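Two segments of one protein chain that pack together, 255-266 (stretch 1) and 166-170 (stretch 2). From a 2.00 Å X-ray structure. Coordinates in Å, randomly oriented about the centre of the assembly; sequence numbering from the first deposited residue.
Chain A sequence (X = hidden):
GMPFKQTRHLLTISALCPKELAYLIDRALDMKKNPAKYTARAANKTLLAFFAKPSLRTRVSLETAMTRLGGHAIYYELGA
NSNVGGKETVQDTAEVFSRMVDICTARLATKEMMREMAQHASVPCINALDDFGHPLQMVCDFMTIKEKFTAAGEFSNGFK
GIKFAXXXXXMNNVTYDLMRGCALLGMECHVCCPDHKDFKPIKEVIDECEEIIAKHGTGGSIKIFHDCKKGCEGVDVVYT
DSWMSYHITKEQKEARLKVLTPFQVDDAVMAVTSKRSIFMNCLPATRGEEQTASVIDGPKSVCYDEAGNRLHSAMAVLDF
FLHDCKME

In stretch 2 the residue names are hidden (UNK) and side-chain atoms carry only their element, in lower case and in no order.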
# COMPACT_ATOMS: atom_id res chain seq x y z
N ALA A 255 38.00 -5.14 -5.34
CA ALA A 255 39.26 -4.71 -4.73
C ALA A 255 39.23 -3.21 -4.36
O ALA A 255 40.28 -2.57 -4.24
CB ALA A 255 40.41 -5.00 -5.67
N ARG A 256 38.04 -2.65 -4.15
CA ARG A 256 37.94 -1.56 -3.21
C ARG A 256 38.39 -1.96 -1.79
O ARG A 256 38.74 -1.11 -0.96
CB ARG A 256 36.57 -0.86 -3.23
CG ARG A 256 35.34 -1.69 -3.49
CD ARG A 256 34.07 -0.84 -3.19
NE ARG A 256 34.26 0.53 -3.66
CZ ARG A 256 33.93 1.65 -3.00
NH1 ARG A 256 33.33 1.61 -1.80
NH2 ARG A 256 34.20 2.82 -3.57
N LEU A 257 38.39 -3.26 -1.53
CA LEU A 257 38.76 -3.84 -0.24
C LEU A 257 40.22 -3.59 0.14
O LEU A 257 40.55 -3.52 1.32
CB LEU A 257 38.46 -5.35 -0.22
CG LEU A 257 37.20 -5.80 0.54
CD1 LEU A 257 35.92 -5.47 -0.22
CD2 LEU A 257 37.26 -7.29 0.84
N LYS A 258 41.10 -3.47 -0.84
CA LYS A 258 42.50 -3.25 -0.50
C LYS A 258 42.70 -1.80 -0.06
O LYS A 258 43.46 -1.52 0.88
CB LYS A 258 43.44 -3.64 -1.65
CG LYS A 258 42.98 -3.19 -3.02
CD LYS A 258 44.16 -2.91 -3.92
CE LYS A 258 43.81 -1.78 -4.90
NZ LYS A 258 44.22 -2.16 -6.29
N VAL A 259 41.98 -0.88 -0.69
CA VAL A 259 42.06 0.54 -0.30
C VAL A 259 41.28 0.82 1.02
O VAL A 259 41.74 1.56 1.86
CB VAL A 259 41.79 1.51 -1.53
CG1 VAL A 259 41.14 0.77 -2.68
CG2 VAL A 259 40.97 2.70 -1.16
N LEU A 260 40.15 0.14 1.21
CA LEU A 260 39.23 0.38 2.33
C LEU A 260 39.60 -0.33 3.63
O LEU A 260 39.25 0.13 4.71
CB LEU A 260 37.81 -0.04 1.91
CG LEU A 260 36.68 0.95 1.55
CD1 LEU A 260 37.03 2.46 1.63
CD2 LEU A 260 36.01 0.55 0.22
N THR A 261 40.33 -1.44 3.54
CA THR A 261 40.58 -2.27 4.73
C THR A 261 41.23 -1.58 5.93
O THR A 261 40.86 -1.90 7.07
CB THR A 261 41.39 -3.55 4.38
OG1 THR A 261 40.60 -4.36 3.51
CG2 THR A 261 41.72 -4.35 5.64
N PRO A 262 42.22 -0.68 5.70
CA PRO A 262 42.74 0.12 6.81
C PRO A 262 41.70 1.06 7.49
O PRO A 262 42.03 1.70 8.51
CB PRO A 262 43.88 0.94 6.17
CG PRO A 262 44.20 0.28 4.92
CD PRO A 262 42.97 -0.41 4.44
N PHE A 263 40.48 1.12 6.95
CA PHE A 263 39.44 1.98 7.50
C PHE A 263 38.28 1.25 8.07
O PHE A 263 37.24 1.85 8.33
CB PHE A 263 39.01 3.05 6.51
CG PHE A 263 40.08 4.05 6.29
CD1 PHE A 263 40.16 5.18 7.10
CD2 PHE A 263 41.08 3.81 5.38
CE1 PHE A 263 41.18 6.09 6.93
CE2 PHE A 263 42.13 4.72 5.20
CZ PHE A 263 42.19 5.85 5.99
N GLN A 264 38.49 -0.03 8.31
CA GLN A 264 37.51 -0.87 8.99
C GLN A 264 37.42 -0.41 10.43
O GLN A 264 38.46 -0.25 11.08
CB GLN A 264 38.00 -2.31 8.99
CG GLN A 264 37.11 -3.26 9.78
CD GLN A 264 37.45 -4.67 9.48
OE1 GLN A 264 38.43 -5.18 9.97
NE2 GLN A 264 36.67 -5.30 8.63
N VAL A 265 36.22 -0.19 10.94
CA VAL A 265 36.14 0.15 12.37
C VAL A 265 36.25 -1.14 13.22
O VAL A 265 35.31 -1.91 13.31
CB VAL A 265 34.89 1.03 12.75
CG1 VAL A 265 34.93 1.35 14.19
CG2 VAL A 265 34.84 2.34 11.94
N ASP A 266 37.43 -1.38 13.79
CA ASP A 266 37.67 -2.54 14.69
C ASP A 266 37.85 -2.14 16.17
O ASP A 266 37.60 -0.98 16.56
CB ASP A 266 38.85 -3.39 14.16
CG ASP A 266 40.19 -2.62 14.09
OD1 ASP A 266 41.13 -3.14 13.52
OD2 ASP A 266 40.34 -1.49 14.61
N UNK A 166 33.68 10.05 10.78
CA UNK A 166 33.13 9.18 9.77
C UNK A 166 34.34 8.37 9.27
O UNK A 166 35.39 8.96 9.03
c UNK A 166 32.54 7.43 5.67
c UNK A 166 31.33 6.79 5.86
c UNK A 166 32.05 8.88 7.56
c UNK A 166 30.46 7.20 6.87
c UNK A 166 32.47 9.92 8.57
o UNK A 166 30.96 5.78 5.01
c UNK A 166 32.92 8.47 6.51
c UNK A 166 30.85 8.23 7.72
N UNK A 167 34.21 7.04 9.19
CA UNK A 167 35.34 6.19 8.72
C UNK A 167 34.89 5.47 7.48
O UNK A 167 33.77 4.99 7.44
c UNK A 167 35.81 5.18 9.78
s UNK A 167 36.94 5.87 10.99
N UNK A 168 35.76 5.37 6.48
CA UNK A 168 35.41 4.59 5.31
C UNK A 168 35.42 5.36 4.02
O UNK A 168 36.09 6.40 3.91
N UNK A 169 34.70 4.82 3.05
CA UNK A 169 34.48 5.46 1.76
C UNK A 169 33.73 6.75 1.91
O UNK A 169 32.54 6.76 2.31
o UNK A 169 33.09 4.38 -1.43
c UNK A 169 33.64 5.09 -0.58
c UNK A 169 33.68 4.56 0.83
o UNK A 169 34.17 6.21 -0.82
N UNK A 170 34.43 7.83 1.59
CA UNK A 170 33.93 9.13 1.96
C UNK A 170 33.54 9.96 0.77
O UNK A 170 33.19 11.14 0.91
c UNK A 170 34.91 9.83 2.91
o UNK A 170 35.00 9.07 4.12

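Position 166 carries eight side-chain atoms, seven carbons and one oxygen. One carbon leads from CA to a six-membered carbon ring, and the oxygen sits on the ring atom farthest from that link, the pattern of a phenol. Its CA-to-CB bond points away from stretch 1, and its nearest side-chain atom, the ring-borne oxygen, is still 7.7 Å from Leu260 CD1, so the identification rests on the atoms alone: Tyr166. Its OH is hydrogen-bonded elsewhere in the structure.

Position 167 has one carbon followed by one sulfur, with no further atom of its own. The carbon points toward stretch 1, where CB lies 3.7 Å from Val265 CG2, an apolar contact, and 3.9 Å from Phe263 O. A sulfur placed directly on CB defines Cys167; methionine would need two more carbons. This cysteine is also bonded covalently to a group elsewhere in the structure.

Position 168 has no side-chain atoms. Its phi/psi of 121/-159° gives independent evidence, because a CB at these angles would be jammed against the carbonyl O of Cys167. An ideal CB would point away from stretch 1 and stand 4.8 Å from Phe263 O, so the backbone, rather than crowding from stretch 1, calls for Gly168. Here the two chains have their nearest CA atoms, 5.3 Å between Gly168 CA and Phe263 CA, and Phe263 CB lies 4.0 Å from Gly168 N.

Position 169 shows two carbons, the second carrying two oxygens. One oxygen lies 2.8 Å from Arg256 NH1 and 2.9 Å from Arg256 NH2. Both nitrogens donate to it, with N-H...acceptor angles of 146° and 142°, which fits a carboxylate bonded directly to CB: Asp169. The shared acceptor is OD2, near the guanidinium plane at its edge. Leu260 CD1 packs 4.0 Å from Asp169 CB and 3.6 Å from Asp169 N.

Position 170 has one carbon and one oxygen, unbranched. Its CA-to-CB bond points sideways, and its oxygen stays 7.1 Å from Phe263 CD1, the nearest atom of stretch 1. A lone oxygen on CB indicates Ser170, whose OG donates a 2.9 Å hydrogen bond to Gly168 O, a link within stretch 2 that does not involve stretch 1.

The contact buries 288 Å² in total and combines two kinds of interaction. Leu260 and Val265 pack carbon on carbon against Asp169 CB and Cys167 CB, and Phe263 lies against the backbone at Gly168 and against Cys167 CB, while Arg256 adds a salt bridge to Asp169. Within stretch 1, the backbone hydrogen bond from Leu260 N to Arg256 O (2.9 Å) belongs to the helical turn that presents both side chains toward Asp169, one for charge and one for packing.

Stretch 2, residues 166-170: YCGDS
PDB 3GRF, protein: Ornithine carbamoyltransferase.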